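Local coordinates for synaptic vesicle membrane protein VAT-1 homolog-like (Homo sapiens, PDB 4A27), which probably acts as an oxidoreductase, as a member of the quinone oxidoreductase branch of the zinc-containing alcohol dehydrogenase family, at residues G41-D46 with P124-T129; L281-K286 with G291-V296; V132-V137 with A160-T165; K323-R328 with G336-D341. One frame throughout, in Å; residues are numbered along the deposited sequence.

Contact 1 (G41-D46 with P124-T129)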
# COMPACT_ATOMS: atom_id res chain seq x y z
N GLY A 41 25.50 -10.55 11.44
CA GLY A 41 24.42 -11.22 10.71
C GLY A 41 24.86 -11.68 9.33
O GLY A 41 25.65 -11.00 8.65
N LEU A 42 24.44 -12.87 8.96
CA LEU A 42 24.60 -13.34 7.57
C LEU A 42 23.28 -13.13 6.84
O LEU A 42 22.22 -13.56 7.33
CB LEU A 42 24.96 -14.81 7.56
CG LEU A 42 26.37 -15.13 7.09
CD1 LEU A 42 27.06 -15.97 8.11
CD2 LEU A 42 26.26 -15.83 5.73
N ASN A 43 23.33 -12.40 5.73
CA ASN A 43 22.15 -12.15 4.95
C ASN A 43 22.34 -12.61 3.52
O ASN A 43 23.45 -12.65 2.99
CB ASN A 43 21.80 -10.65 5.01
CG ASN A 43 21.46 -10.18 6.42
OD1 ASN A 43 20.35 -10.39 6.88
ND2 ASN A 43 22.45 -9.56 7.13
N PHE A 44 21.23 -12.91 2.86
CA PHE A 44 21.27 -13.35 1.49
C PHE A 44 22.01 -12.38 0.57
O PHE A 44 22.72 -12.80 -0.33
CB PHE A 44 19.86 -13.56 0.94
CG PHE A 44 19.84 -14.41 -0.29
CD1 PHE A 44 19.90 -15.81 -0.17
CD2 PHE A 44 19.80 -13.83 -1.56
CE1 PHE A 44 19.90 -16.62 -1.32
CE2 PHE A 44 19.79 -14.63 -2.71
CZ PHE A 44 19.84 -16.03 -2.59
N ILE A 45 21.82 -11.08 0.78
CA ILE A 45 22.55 -10.07 0.02
C ILE A 45 24.09 -10.29 0.05
O ILE A 45 24.79 -10.03 -0.96
CB ILE A 45 22.15 -8.64 0.49
CG1 ILE A 45 22.69 -7.58 -0.49
CG2 ILE A 45 22.67 -8.37 1.90
CD1 ILE A 45 22.02 -7.58 -1.84
N ASP A 46 24.61 -10.80 1.18
CA ASP A 46 26.05 -11.10 1.28
C ASP A 46 26.49 -12.11 0.21
O ASP A 46 27.59 -12.01 -0.34
CB ASP A 46 26.45 -11.59 2.71
CG ASP A 46 26.06 -10.59 3.83
OD1 ASP A 46 26.29 -9.37 3.67
OD2 ASP A 46 25.54 -11.01 4.89
N PRO A 124 18.09 -6.70 13.71
CA PRO A 124 17.75 -5.55 12.85
C PRO A 124 17.32 -5.82 11.41
O PRO A 124 16.26 -5.37 11.01
CB PRO A 124 19.04 -4.69 12.82
CG PRO A 124 20.03 -5.41 13.60
CD PRO A 124 19.55 -6.76 13.94
N MET A 125 18.12 -6.52 10.62
CA MET A 125 17.72 -6.74 9.23
C MET A 125 16.37 -7.42 9.15
O MET A 125 15.45 -6.90 8.49
CB MET A 125 18.77 -7.53 8.46
CG MET A 125 20.04 -6.73 8.11
SD MET A 125 19.78 -5.55 6.76
CE MET A 125 20.04 -6.69 5.38
N ASN A 126 16.24 -8.59 9.78
CA ASN A 126 15.05 -9.40 9.61
C ASN A 126 13.82 -8.73 10.20
O ASN A 126 12.76 -8.69 9.53
CB ASN A 126 15.21 -10.81 10.17
CG ASN A 126 16.22 -11.66 9.40
OD1 ASN A 126 16.61 -11.34 8.29
ND2 ASN A 126 16.64 -12.76 10.00
N PHE A 127 13.92 -8.21 11.42
CA PHE A 127 12.74 -7.69 12.06
C PHE A 127 12.31 -6.32 11.54
O PHE A 127 11.11 -6.04 11.44
CB PHE A 127 12.84 -7.71 13.59
CG PHE A 127 12.58 -9.07 14.17
CD1 PHE A 127 13.58 -10.05 14.17
CD2 PHE A 127 11.33 -9.40 14.69
CE1 PHE A 127 13.33 -11.34 14.66
CE2 PHE A 127 11.07 -10.69 15.19
CZ PHE A 127 12.09 -11.65 15.17
N VAL A 128 13.27 -5.46 11.16
CA VAL A 128 12.89 -4.18 10.59
C VAL A 128 12.23 -4.45 9.21
O VAL A 128 11.25 -3.83 8.87
CB VAL A 128 14.10 -3.18 10.47
CG1 VAL A 128 13.71 -1.96 9.72
CG2 VAL A 128 14.63 -2.76 11.87
N THR A 129 12.77 -5.37 8.44
CA THR A 129 12.18 -5.66 7.13
C THR A 129 10.73 -6.10 7.30
O THR A 129 9.82 -5.62 6.64
CB THR A 129 13.01 -6.74 6.41
OG1 THR A 129 14.31 -6.21 6.15
CG2 THR A 129 12.37 -7.22 5.10
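Met125, in the first turn of helix 124-137, lays its bent side chain across the amide of Asn43, which sits between strand 32-42 and helix 44-51. Its CB lies 3.6 Å from Asn43 OD1. The next carbon, CG, passes above the amide plane and is 3.8 Å from Asn43 ND2. SD then turns off toward Leu281 of helix 280-285. Because chi2 (-74°) and chi3 (-84°) bend the same way, the chain folds back, and CE ends over the amide carbon, 3.9 Å from Asn43 CG. None of this is hydrogen bonding: the thioether only covers the amide, whose polar atoms are satisfied by other residues. Asn43 OD1 takes a hydrogen bond from Lys337 NZ and ND2 gives one to Glu67 OE1, while the other carboxylate oxygen of Glu67 receives the backbone N of Met125. With a donor on OD1 and an acceptor on ND2, the orientation of the amide is probably fixed. The backbone of Asn43 is also gripped, since its N donates to Asp46 OD2 at 2.7 Å in a nearly straight bond. The buried contact lies close to the centre of the chain, where helix 124-137 meets the junction of strand 32-42 with helix 44-51, beside strand 337-341.

Contact 2 (L281-K286 with G291-V296). With EDO (1,2-ethanediol), chain E.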
# COMPACT_ATOMS: atom_id res chain seq x y z
N LEU A 281 18.25 -1.76 2.83
CA LEU A 281 19.57 -1.16 2.71
C LEU A 281 19.51 0.16 1.95
O LEU A 281 20.08 1.17 2.40
CB LEU A 281 20.60 -2.12 2.09
CG LEU A 281 20.94 -3.26 3.06
CD1 LEU A 281 21.90 -4.17 2.43
CD2 LEU A 281 21.48 -2.83 4.45
N ASN A 282 18.79 0.17 0.84
CA ASN A 282 18.58 1.41 0.08
C ASN A 282 17.87 2.48 0.85
O ASN A 282 18.23 3.65 0.74
CB ASN A 282 17.79 1.15 -1.19
CG ASN A 282 18.59 0.43 -2.23
OD1 ASN A 282 19.79 0.18 -2.05
ND2 ASN A 282 17.92 0.05 -3.31
N LEU A 283 16.88 2.08 1.65
CA LEU A 283 16.15 3.01 2.49
C LEU A 283 17.09 3.67 3.48
O LEU A 283 16.99 4.88 3.72
CB LEU A 283 15.02 2.29 3.25
CG LEU A 283 13.87 3.08 3.85
CD1 LEU A 283 13.17 3.95 2.79
CD2 LEU A 283 12.84 2.13 4.50
N LEU A 284 18.02 2.88 4.02
CA LEU A 284 18.99 3.34 5.00
C LEU A 284 20.11 4.25 4.42
O LEU A 284 20.32 5.35 4.91
CB LEU A 284 19.67 2.16 5.68
CG LEU A 284 18.78 1.40 6.65
CD1 LEU A 284 19.41 0.04 6.95
CD2 LEU A 284 18.52 2.21 7.90
N PHE A 285 20.76 3.76 3.38
CA PHE A 285 22.06 4.28 2.95
C PHE A 285 21.98 5.11 1.67
O PHE A 285 22.96 5.75 1.35
CB PHE A 285 23.05 3.12 2.73
CG PHE A 285 23.38 2.35 3.97
CD1 PHE A 285 23.76 3.00 5.14
CD2 PHE A 285 23.30 0.97 3.99
CE1 PHE A 285 24.07 2.27 6.31
CE2 PHE A 285 23.62 0.24 5.14
CZ PHE A 285 23.99 0.90 6.29
N LYS A 286 20.86 5.06 0.94
CA LYS A 286 20.65 5.87 -0.28
C LYS A 286 19.51 6.88 -0.16
O LYS A 286 19.59 7.95 -0.77
CB LYS A 286 20.34 4.99 -1.49
CG LYS A 286 21.38 3.97 -1.79
CD LYS A 286 21.12 3.30 -3.13
CE LYS A 286 22.14 2.18 -3.38
NZ LYS A 286 21.86 1.44 -4.63
N GLY A 291 15.75 8.04 10.35
CA GLY A 291 14.79 8.47 11.39
C GLY A 291 13.58 7.55 11.53
O GLY A 291 13.22 7.11 12.64
N LEU A 292 12.93 7.28 10.41
CA LEU A 292 11.83 6.32 10.35
C LEU A 292 12.23 4.97 10.94
O LEU A 292 11.50 4.40 11.77
CB LEU A 292 11.38 6.13 8.90
CG LEU A 292 10.32 5.04 8.71
CD1 LEU A 292 9.03 5.40 9.50
CD2 LEU A 292 10.06 4.85 7.25
N ILE A 293 13.39 4.47 10.49
CA ILE A 293 13.84 3.13 10.89
C ILE A 293 14.04 3.09 12.40
O ILE A 293 13.72 2.09 13.03
CB ILE A 293 15.06 2.67 10.10
CG1 ILE A 293 14.67 2.42 8.62
CG2 ILE A 293 15.76 1.41 10.75
CD1 ILE A 293 13.41 1.49 8.41
N ARG A 294 14.48 4.19 12.98
CA ARG A 294 14.69 4.25 14.42
C ARG A 294 13.37 4.11 15.15
O ARG A 294 13.31 3.44 16.20
CB ARG A 294 15.39 5.55 14.84
CG ARG A 294 15.68 5.66 16.35
CD ARG A 294 16.74 6.74 16.69
NE ARG A 294 17.98 6.42 15.98
CZ ARG A 294 18.96 5.64 16.45
NH1 ARG A 294 18.96 5.17 17.68
NH2 ARG A 294 19.99 5.37 15.68
N GLY A 295 12.33 4.76 14.62
CA GLY A 295 10.97 4.54 15.09
C GLY A 295 10.55 3.07 15.07
O GLY A 295 10.06 2.55 16.06
N VAL A 296 10.77 2.40 13.93
CA VAL A 296 10.52 0.95 13.85
C VAL A 296 11.31 0.16 14.88
O VAL A 296 10.74 -0.66 15.61
CB VAL A 296 10.84 0.44 12.43
CG1 VAL A 296 10.84 -1.12 12.35
CG2 VAL A 296 9.86 1.09 11.44
C1 EDO E . 17.41 9.56 14.72
O1 EDO E . 18.02 8.26 14.56
C2 EDO E . 17.58 9.97 13.29
O2 EDO E . 18.16 8.72 12.92
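Leu283 and Leu284 meet Ile293 across a helix-loop-helix connection, in which helix 280-285 follows strand 274-278, the outermost of the Rossmann-type sheet within this chain, and a short loop leads into helix 290-305. Leu281 opens the first segment by facing Met125 of helix 124-137. One residue on, Asn282 turns to the dimer partner, its ND2 bonding the backbone O of Glu270 of the second subunit. Leu283 makes a single-point contact with the second helix: with CG anti to the backbone N (chi1 -161°), its branch swings toward that helix, and CD2 comes within 4.0 Å of Ile293 CD1, the two chains meeting at a slant. The same leucine packs on Pro230 of the second subunit, so Leu283 also takes part in the subunit interface. Leu284 meets the isoleucine differently. Its chain runs at about a right angle to that of Ile293, and CD2 sits against the branch point, 3.9 Å from Ile293 CG1 and 4.0 Å from CG2. Phe91 of strand 87-91 touches both Leu284 and Ile293. Phe285 closes the helix, its ring meeting Phe107 edge-to-face. Ile293 therefore reaches both leucines with separate parts, and beyond them touches Val128 and Val132 of helix 124-137. One face of the Phe285 ring is covered by Leu284 CB, which lies over the ring centre, 4.0 Å above its plane.

Contact 3 (V132-V137 with A160-T165)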
# COMPACT_ATOMS: atom_id res chain seq x y z
N VAL A 132 8.46 -3.22 8.51
CA VAL A 132 8.20 -2.16 7.57
C VAL A 132 7.25 -2.66 6.49
O VAL A 132 6.35 -1.90 6.05
CB VAL A 132 9.48 -1.56 6.99
CG1 VAL A 132 9.10 -0.55 5.96
CG2 VAL A 132 10.32 -0.88 8.10
N MET A 133 7.43 -3.91 6.06
CA MET A 133 6.54 -4.45 5.04
C MET A 133 5.11 -4.55 5.50
O MET A 133 4.19 -4.28 4.72
CB MET A 133 7.03 -5.80 4.55
CG MET A 133 8.35 -5.73 3.79
SD MET A 133 8.78 -7.31 2.96
CE MET A 133 8.78 -8.38 4.43
N LEU A 134 4.91 -5.03 6.73
CA LEU A 134 3.60 -5.31 7.22
C LEU A 134 2.83 -4.07 7.60
O LEU A 134 1.61 -4.04 7.42
CB LEU A 134 3.65 -6.22 8.45
CG LEU A 134 4.00 -7.70 8.25
CD1 LEU A 134 4.22 -8.38 9.66
CD2 LEU A 134 2.94 -8.42 7.32
N PHE A 135 3.52 -3.07 8.16
CA PHE A 135 2.84 -1.93 8.73
C PHE A 135 3.10 -0.60 8.03
O PHE A 135 2.30 0.29 8.19
CB PHE A 135 3.16 -1.80 10.22
CG PHE A 135 2.84 -3.01 11.01
CD1 PHE A 135 1.50 -3.35 11.28
CD2 PHE A 135 3.85 -3.80 11.56
CE1 PHE A 135 1.18 -4.50 12.04
CE2 PHE A 135 3.55 -4.95 12.34
CZ PHE A 135 2.20 -5.29 12.57
N GLU A 136 4.17 -0.48 7.24
CA GLU A 136 4.41 0.73 6.49
C GLU A 136 4.08 0.57 5.00
O GLU A 136 3.45 1.43 4.44
CB GLU A 136 5.80 1.24 6.73
CG GLU A 136 6.02 1.66 8.20
CD GLU A 136 5.31 2.98 8.58
OE1 GLU A 136 4.88 3.70 7.67
OE2 GLU A 136 5.19 3.28 9.79
N VAL A 137 4.43 -0.56 4.37
CA VAL A 137 4.05 -0.77 2.98
C VAL A 137 2.60 -1.28 2.92
O VAL A 137 1.71 -0.58 2.46
CB VAL A 137 5.03 -1.71 2.27
CG1 VAL A 137 4.58 -1.94 0.86
CG2 VAL A 137 6.44 -1.12 2.31
N ALA A 160 5.98 -14.00 10.97
CA ALA A 160 4.98 -14.82 11.71
C ALA A 160 4.80 -14.28 13.11
O ALA A 160 3.71 -14.18 13.60
CB ALA A 160 5.37 -16.29 11.77
N GLN A 161 5.89 -13.90 13.75
CA GLN A 161 5.82 -13.45 15.13
C GLN A 161 5.09 -12.10 15.19
O GLN A 161 4.34 -11.85 16.11
CB GLN A 161 7.23 -13.27 15.71
CG GLN A 161 7.94 -14.59 15.93
CD GLN A 161 9.29 -14.44 16.55
OE1 GLN A 161 9.56 -13.43 17.20
NE2 GLN A 161 10.14 -15.46 16.39
N LEU A 162 5.37 -11.20 14.24
CA LEU A 162 4.73 -9.90 14.24
C LEU A 162 3.24 -9.99 13.91
O LEU A 162 2.45 -9.25 14.49
CB LEU A 162 5.43 -8.91 13.30
CG LEU A 162 6.78 -8.43 13.75
CD1 LEU A 162 7.53 -7.74 12.58
CD2 LEU A 162 6.52 -7.49 14.97
N CYS A 163 2.86 -10.87 12.98
CA CYS A 163 1.43 -11.10 12.71
C CYS A 163 0.67 -11.50 14.00
O CYS A 163 -0.48 -11.10 14.21
CB CYS A 163 1.23 -12.17 11.66
SG CYS A 163 1.69 -11.63 9.97
N SER A 164 1.33 -12.28 14.87
CA SER A 164 0.69 -12.74 16.09
C SER A 164 0.47 -11.62 17.10
O SER A 164 -0.26 -11.82 18.07
CB SER A 164 1.47 -13.90 16.74
OG SER A 164 2.66 -13.44 17.38
N THR A 165 1.07 -10.45 16.89
CA THR A 165 0.80 -9.28 17.76
C THR A 165 -0.47 -8.52 17.36
O THR A 165 -0.93 -7.65 18.10
CB THR A 165 1.98 -8.26 17.81
OG1 THR A 165 2.24 -7.73 16.49
CG2 THR A 165 3.27 -8.91 18.39
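Leu134 fills the close part of this helix pair, its CD1 touching both Leu162 and Cys163. The methyl is 3.9 Å from Leu162 CB and 4.1 Å from Cys163 SG; Leu134 and Leu162 run obliquely past one another. With CG lying anti to the carbonyl carbon (chi1 -73°), Leu134 directs its branch toward the second helix. All three residues are buried, and Leu162 also meets Leu300 and Leu303 of helix 290-305. The packing slackens at Phe135, which is partly exposed. Its ring packs more loosely, CE2 being 4.5 Å from Leu162 CB, and it turns an edge toward Leu162 O, with CZ 4.4 Å away. That oxygen is well satisfied: Thr165 donates to it from its backbone N and from OG1, the latter at 2.5 Å, in the carbonyl plane and on a lone pair. The first helix has a wider pi-type turn over residues 132-137, where Val132 O receives both Glu136 N and Val137 N. Glu136 leans outward to a salt bridge with Arg141 of the second subunit. Helix 154-163 is the crossover between the parallel strands 145-148 and 170-175. It packs side by side with helix 124-137 in the Rossmann-type domain, which in related medium-chain dehydrogenases binds the nucleotide.

Contact 4 (K323-R328 with G336-D341)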
# COMPACT_ATOMS: atom_id res chain seq x y z
N LYS A 323 32.50 -19.44 4.65
CA LYS A 323 32.19 -20.17 3.41
C LYS A 323 31.12 -21.21 3.67
O LYS A 323 30.13 -21.32 2.94
CB LYS A 323 33.45 -20.86 2.85
CG LYS A 323 34.50 -19.92 2.26
CD LYS A 323 35.69 -20.70 1.63
N GLU A 324 31.29 -21.99 4.73
CA GLU A 324 30.31 -23.04 5.05
C GLU A 324 28.93 -22.47 5.43
O GLU A 324 27.90 -23.04 5.08
CB GLU A 324 30.84 -23.95 6.15
CG GLU A 324 30.00 -25.20 6.38
CD GLU A 324 30.55 -26.16 7.46
OE1 GLU A 324 31.74 -26.03 7.90
OE2 GLU A 324 29.75 -27.03 7.87
N ALA A 325 28.90 -21.33 6.12
CA ALA A 325 27.64 -20.72 6.44
C ALA A 325 26.92 -20.24 5.17
O ALA A 325 25.71 -20.41 5.03
CB ALA A 325 27.84 -19.58 7.39
N MET A 326 27.65 -19.58 4.28
CA MET A 326 27.09 -19.12 3.01
C MET A 326 26.52 -20.24 2.20
O MET A 326 25.44 -20.11 1.59
CB MET A 326 28.13 -18.41 2.17
CG MET A 326 28.26 -16.96 2.56
SD MET A 326 29.26 -16.07 1.39
CE MET A 326 28.70 -14.41 1.65
N GLN A 327 27.22 -21.37 2.21
CA GLN A 327 26.78 -22.54 1.49
C GLN A 327 25.45 -22.98 2.03
O GLN A 327 24.53 -23.31 1.28
CB GLN A 327 27.79 -23.66 1.64
CG GLN A 327 27.42 -24.93 0.90
CD GLN A 327 27.48 -24.73 -0.63
OE1 GLN A 327 28.51 -24.30 -1.16
NE2 GLN A 327 26.37 -25.01 -1.33
N ARG A 328 25.33 -22.98 3.35
CA ARG A 328 24.06 -23.39 3.97
C ARG A 328 22.88 -22.48 3.59
O ARG A 328 21.77 -22.96 3.37
CB ARG A 328 24.24 -23.48 5.48
CG ARG A 328 23.02 -23.97 6.30
CD ARG A 328 23.43 -24.01 7.76
NE ARG A 328 22.34 -24.25 8.71
CZ ARG A 328 22.11 -25.40 9.33
NH1 ARG A 328 22.86 -26.48 9.08
NH2 ARG A 328 21.11 -25.49 10.19
N GLY A 336 15.72 -19.90 10.56
CA GLY A 336 16.17 -18.69 11.25
C GLY A 336 17.55 -18.26 10.79
O GLY A 336 18.06 -18.71 9.76
N LYS A 337 18.16 -17.40 11.58
CA LYS A 337 19.31 -16.61 11.15
C LYS A 337 20.64 -17.30 11.35
O LYS A 337 20.81 -18.00 12.33
CB LYS A 337 19.35 -15.34 12.02
CG LYS A 337 20.34 -14.31 11.57
CD LYS A 337 19.71 -13.27 10.69
CE LYS A 337 20.73 -12.30 10.09
NZ LYS A 337 20.12 -11.21 9.32
N LEU A 338 21.58 -17.11 10.44
CA LEU A 338 22.93 -17.61 10.66
C LEU A 338 23.74 -16.44 11.17
O LEU A 338 23.64 -15.34 10.65
CB LEU A 338 23.55 -18.14 9.35
CG LEU A 338 22.89 -19.40 8.80
CD1 LEU A 338 21.46 -19.09 8.31
CD2 LEU A 338 23.77 -19.99 7.72
N ILE A 339 24.57 -16.69 12.17
CA ILE A 339 25.33 -15.66 12.81
C ILE A 339 26.80 -16.00 12.83
O ILE A 339 27.17 -17.11 13.14
CB ILE A 339 24.93 -15.54 14.30
CG1 ILE A 339 23.53 -14.97 14.39
CG2 ILE A 339 25.95 -14.67 15.04
CD1 ILE A 339 23.39 -13.65 13.62
N LEU A 340 27.63 -15.01 12.49
CA LEU A 340 29.07 -15.14 12.63
C LEU A 340 29.40 -14.70 14.05
O LEU A 340 29.13 -13.55 14.41
CB LEU A 340 29.79 -14.22 11.68
CG LEU A 340 29.61 -14.48 10.18
CD1 LEU A 340 30.71 -13.72 9.41
CD2 LEU A 340 29.65 -15.98 9.90
N ASP A 341 29.93 -15.61 14.83
CA ASP A 341 30.24 -15.34 16.24
C ASP A 341 31.78 -15.17 16.36
O ASP A 341 32.52 -16.14 16.24
CB ASP A 341 29.73 -16.52 17.06
CG ASP A 341 29.94 -16.35 18.52
OD1 ASP A 341 30.92 -15.68 18.90
OD2 ASP A 341 29.15 -16.95 19.28
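Leu338 presses its CD2 methyl into the side of helix 322-330, between Ala325 and Arg328. The helix links strand 313-317 to the parallel strand 337-341, so the contact closes a beta-alpha-beta unit. The apolar part is compact. CD2 lies 4.1 Å from Ala325 CB and 3.3 Å from the backbone O of Ala325, a close approach that brings the methyl down onto the helix backbone. Leu42 of strand 32-42 also packs on Ala325. Arg328 contributes through its aliphatic stem. Its chain is extended, with CG anti to the backbone N (chi1 -177°), and it crosses Leu338 at a slant, placing CD 4.0 Å from Leu338 CD2. The charge travels on past the leucine: NE forms a salt bridge with Asp314 OD2 on strand 313-317. Polar links of the second segment run through the sheet rather than across to the helix, the backbone of Leu338 bonding Leu42 on one side while Lys337 and Ile339 bond Asp314 and Ser315 of strand 313-317. Between the two segments themselves there is packing and no hydrogen bond; the polar tie from helix to sheet is that of Arg328 to Asp314. The arginine thus serves two roles, its methylenes covering the buried leucine while its guanidinium ties the helix to the first strand of the unit.

Overall arrangement
Along the chain the contacts close in the order 1, 3, 2, 4. Helix 124-137 runs through contacts 1 and 3, whose centres are about 16 Å apart, and its Val128 and Val132 reach Ile293 of contact 2. Contact 4 lies about 12 Å from contact 1 between centres, the two sharing the mixed sheet through its neighbouring strands 32-42 and 337-341. Contacts 2 and 3 both touch the second subunit; contact 4, about 25 Å from each of them between centres, lies across the chain's centre. Contact 1 therefore links the GroES-like, mixed-sheet part of the protein to helices packed against the Rossmann-type sheet.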